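Local coordinates for protein activated BY transcription factor SSRB (Salmonella enterica, PDB 2WNW) that is a glycoside hydrolase family 30 protein, activated by the transcription factor SsrB, that joins a TIM-barrel domain to a beta-sandwich domain, at residues L74-Q79 with S128-L133. Residues are numbered along the deposited sequence; the frame is centred on the assembly and turned at random.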
ATOM      1  N   LEU A  74     -25.956  16.538 -14.844  1.00 21.63           N
ATOM      2  CA  LEU A  74     -25.555  15.461 -13.944  1.00 21.24           C
ATOM      3  C   LEU A  74     -24.048  15.245 -13.933  1.00 20.91           C
ATOM      4  O   LEU A  74     -23.449  15.005 -12.887  1.00 21.41           O
ATOM      5  CB  LEU A  74     -26.242  14.160 -14.367  1.00 22.54           C
ATOM      6  CG  LEU A  74     -27.374  13.555 -13.529  1.00 26.58           C
ATOM      7  CD1 LEU A  74     -27.917  14.538 -12.512  1.00 27.00           C
ATOM      8  CD2 LEU A  74     -28.455  13.079 -14.480  1.00 26.03           C
ATOM      9  N   TYR A  75     -23.443  15.333 -15.108  1.00 20.13           N
ATOM     10  CA  TYR A  75     -22.014  15.109 -15.253  1.00 19.10           C
ATOM     11  C   TYR A  75     -21.134  16.350 -15.175  1.00 20.37           C
ATOM     12  O   TYR A  75     -20.070  16.319 -14.558  1.00 20.35           O
ATOM     13  CB  TYR A  75     -21.749  14.420 -16.591  1.00 18.93           C
ATOM     14  CG  TYR A  75     -21.650  12.911 -16.551  1.00 18.11           C
ATOM     15  CD1 TYR A  75     -22.174  12.139 -17.591  1.00 18.12           C
ATOM     16  CD2 TYR A  75     -20.955  12.257 -15.530  1.00 17.73           C
ATOM     17  CE1 TYR A  75     -22.002  10.762 -17.628  1.00 16.39           C
ATOM     18  CE2 TYR A  75     -20.775  10.866 -15.557  1.00 17.01           C
ATOM     19  CZ  TYR A  75     -21.299  10.131 -16.613  1.00 18.01           C
ATOM     20  OH  TYR A  75     -21.093   8.771 -16.687  1.00 17.74           O
ATOM     21  N   PHE A  76     -21.580  17.443 -15.784  1.00 20.06           N
ATOM     22  CA  PHE A  76     -20.752  18.637 -15.831  1.00 22.20           C
ATOM     23  C   PHE A  76     -21.146  19.861 -15.019  1.00 23.31           C
ATOM     24  O   PHE A  76     -20.438  20.867 -15.034  1.00 22.51           O
ATOM     25  CB  PHE A  76     -20.543  19.003 -17.296  1.00 20.72           C
ATOM     26  CG  PHE A  76     -20.109  17.834 -18.131  1.00 20.09           C
ATOM     27  CD1 PHE A  76     -21.030  17.124 -18.894  1.00 19.80           C
ATOM     28  CD2 PHE A  76     -18.792  17.389 -18.085  1.00 21.33           C
ATOM     29  CE1 PHE A  76     -20.646  15.986 -19.596  1.00 18.99           C
ATOM     30  CE2 PHE A  76     -18.399  16.249 -18.785  1.00 20.02           C
ATOM     31  CZ  PHE A  76     -19.326  15.547 -19.539  1.00 18.62           C
ATOM     32  N   SER A  77     -22.262  19.781 -14.307  1.00 24.89           N
ATOM     33  CA  SER A  77     -22.689  20.894 -13.468  1.00 26.35           C
ATOM     34  C   SER A  77     -21.762  20.950 -12.262  1.00 27.07           C
ATOM     35  O   SER A  77     -21.387  19.913 -11.712  1.00 24.30           O
ATOM     36  CB  SER A  77     -24.129  20.688 -12.989  1.00 27.45           C
ATOM     37  OG  SER A  77     -24.430  21.556 -11.910  1.00 33.01           O
ATOM     38  N   ALA A  78     -21.387  22.159 -11.858  1.00 27.58           N
ATOM     39  CA  ALA A  78     -20.510  22.340 -10.711  1.00 28.33           C
ATOM     40  C   ALA A  78     -21.200  21.872  -9.434  1.00 29.69           C
ATOM     41  O   ALA A  78     -20.545  21.600  -8.426  1.00 30.20           O
ATOM     42  CB  ALA A  78     -20.115  23.804 -10.587  1.00 29.49           C
ATOM     43  N   GLN A  79     -22.527  21.780  -9.479  1.00 29.58           N
ATOM     44  CA  GLN A  79     -23.304  21.340  -8.328  1.00 29.58           C
ATOM     45  C   GLN A  79     -23.579  19.840  -8.366  1.00 27.83           C
ATOM     46  O   GLN A  79     -24.182  19.288  -7.446  1.00 26.18           O
ATOM     47  CB  GLN A  79     -24.625  22.109  -8.246  1.00 34.49           C
ATOM     48  CG  GLN A  79     -24.447  23.578  -7.892  1.00 39.09           C
ATOM     49  CD  GLN A  79     -23.825  24.381  -9.019  1.00 42.66           C
ATOM     50  OE1 GLN A  79     -23.067  25.323  -8.781  1.00 45.56           O
ATOM     51  NE2 GLN A  79     -24.155  24.021 -10.257  1.00 43.71           N
ATOM     52  N   SER A 128     -19.156  19.945 -26.949  1.00 22.78           N
ATOM     53  CA  SER A 128     -19.496  21.360 -26.843  1.00 22.19           C
ATOM     54  C   SER A 128     -20.520  21.587 -25.739  1.00 22.26           C
ATOM     55  O   SER A 128     -20.446  22.571 -25.001  1.00 21.93           O
ATOM     56  CB  SER A 128     -20.041  21.876 -28.174  1.00 23.53           C
ATOM     57  OG  SER A 128     -19.047  21.797 -29.179  1.00 25.33           O
ATOM     58  N   GLY A 129     -21.476  20.670 -25.625  1.00 22.84           N
ATOM     59  CA  GLY A 129     -22.489  20.793 -24.595  1.00 23.20           C
ATOM     60  C   GLY A 129     -21.874  20.735 -23.209  1.00 23.68           C
ATOM     61  O   GLY A 129     -22.253  21.497 -22.316  1.00 20.91           O
ATOM     62  N   ALA A 130     -20.920  19.826 -23.031  1.00 22.80           N
ATOM     63  CA  ALA A 130     -20.242  19.662 -21.752  1.00 23.27           C
ATOM     64  C   ALA A 130     -19.419  20.905 -21.435  1.00 22.93           C
ATOM     65  O   ALA A 130     -19.431  21.405 -20.309  1.00 23.28           O
ATOM     66  CB  ALA A 130     -19.337  18.433 -21.798  1.00 23.71           C
ATOM     67  N   LEU A 131     -18.705  21.393 -22.444  1.00 23.87           N
ATOM     68  CA  LEU A 131     -17.866  22.576 -22.311  1.00 24.72           C
ATOM     69  C   LEU A 131     -18.696  23.804 -21.926  1.00 25.58           C
ATOM     70  O   LEU A 131     -18.189  24.726 -21.286  1.00 25.38           O
ATOM     71  CB  LEU A 131     -17.128  22.823 -23.629  1.00 24.50           C
ATOM     72  CG  LEU A 131     -15.601  22.712 -23.696  1.00 27.62           C
ATOM     73  CD1 LEU A 131     -15.051  21.818 -22.603  1.00 24.54           C
ATOM     74  CD2 LEU A 131     -15.221  22.197 -25.081  1.00 25.12           C
ATOM     75  N   ARG A 132     -19.968  23.819 -22.318  1.00 27.01           N
ATOM     76  CA  ARG A 132     -20.841  24.937 -21.973  1.00 28.34           C
ATOM     77  C   ARG A 132     -21.030  24.986 -20.461  1.00 28.71           C
ATOM     78  O   ARG A 132     -21.028  26.062 -19.863  1.00 28.59           O
ATOM     79  CB  ARG A 132     -22.205  24.802 -22.661  1.00 30.93           C
ATOM     80  CG  ARG A 132     -22.332  25.593 -23.956  1.00 35.99           C
ATOM     81  CD  ARG A 132     -23.777  25.619 -24.450  1.00 39.59           C
ATOM     82  NE  ARG A 132     -24.178  24.361 -25.077  1.00 43.33           N
ATOM     83  CZ  ARG A 132     -23.787  23.976 -26.289  1.00 44.04           C
ATOM     84  NH1 ARG A 132     -22.983  24.752 -27.006  1.00 45.48           N
ATOM     85  NH2 ARG A 132     -24.197  22.815 -26.783  1.00 44.46           N
ATOM     86  N   LEU A 133     -21.190  23.817 -19.844  1.00 27.81           N
ATOM     87  CA  LEU A 133     -21.362  23.738 -18.399  1.00 27.45           C
ATOM     88  C   LEU A 133     -20.033  23.949 -17.679  1.00 27.62           C
ATOM     89  O   LEU A 133     -19.990  24.570 -16.618  1.00 27.47           O
ATOM     90  CB  LEU A 133     -21.979  22.396 -18.000  1.00 28.30           C
ATOM     91  CG  LEU A 133     -23.507  22.346 -18.095  1.00 30.70           C
ATOM     92  CD1 LEU A 133     -23.954  22.518 -19.535  1.00 31.17           C
ATOM     93  CD2 LEU A 133     -24.004  21.026 -17.541  1.00 31.14           C
TER
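Two neighbouring outer helices of the TIM barrel, 65-76 and 124-133, meet at their C-terminal ends, where Phe76 of the first lies against Ala130 and Leu133 of the second. The methyl of Ala130 sits almost exactly over the middle of the Phe76 ring in a CH-pi contact: its CB is 3.5 Å from the ring centroid and only 8° off the normal, and CE1 is the nearest ring atom. On the opposite face the CB of Tyr75 lies nearer the rim, leaving the phenyl sandwiched between its sequence neighbour and the second helix. With CG turned anti to its own carbonyl carbon (chi1 -49°), the ring reaches across to Ala130 while the Phe76 CB remains beside Leu133, 3.8 Å from its CB. The CA atoms of Phe76 and Leu133 are 5.7 Å apart. Leu133 packs alongside the backbone as well: its CB is 3.7 Å from Phe76 O, and its CD2 approaches Ser77 N at 3.9 Å. The side chains that meet are apolar, and no hydrogen bond links the two segments. In the eight-stranded parallel barrel these helices precede strands 85-90 and 138-143, which are adjacent, and Phe76 also touches Tyr83 and Met137 in the loops leading into those strands, while Ala130 reaches Phe52. Ser77 is the first residue to leave helical geometry, its CB directed away from helix 124-133. Ser77 OG accepts a hydrogen bond from the backbone N of Gln79 (3.1 Å), forming an ST turn, and a weak, bent bond from Gln79 NE2 (3.0 Å, 125° at the hydrogen) reaches the same Ser77 OG. Tyr75 extends away from helix 124-133, its OH bonded to Leu333 O and its ring stacked with Tyr83.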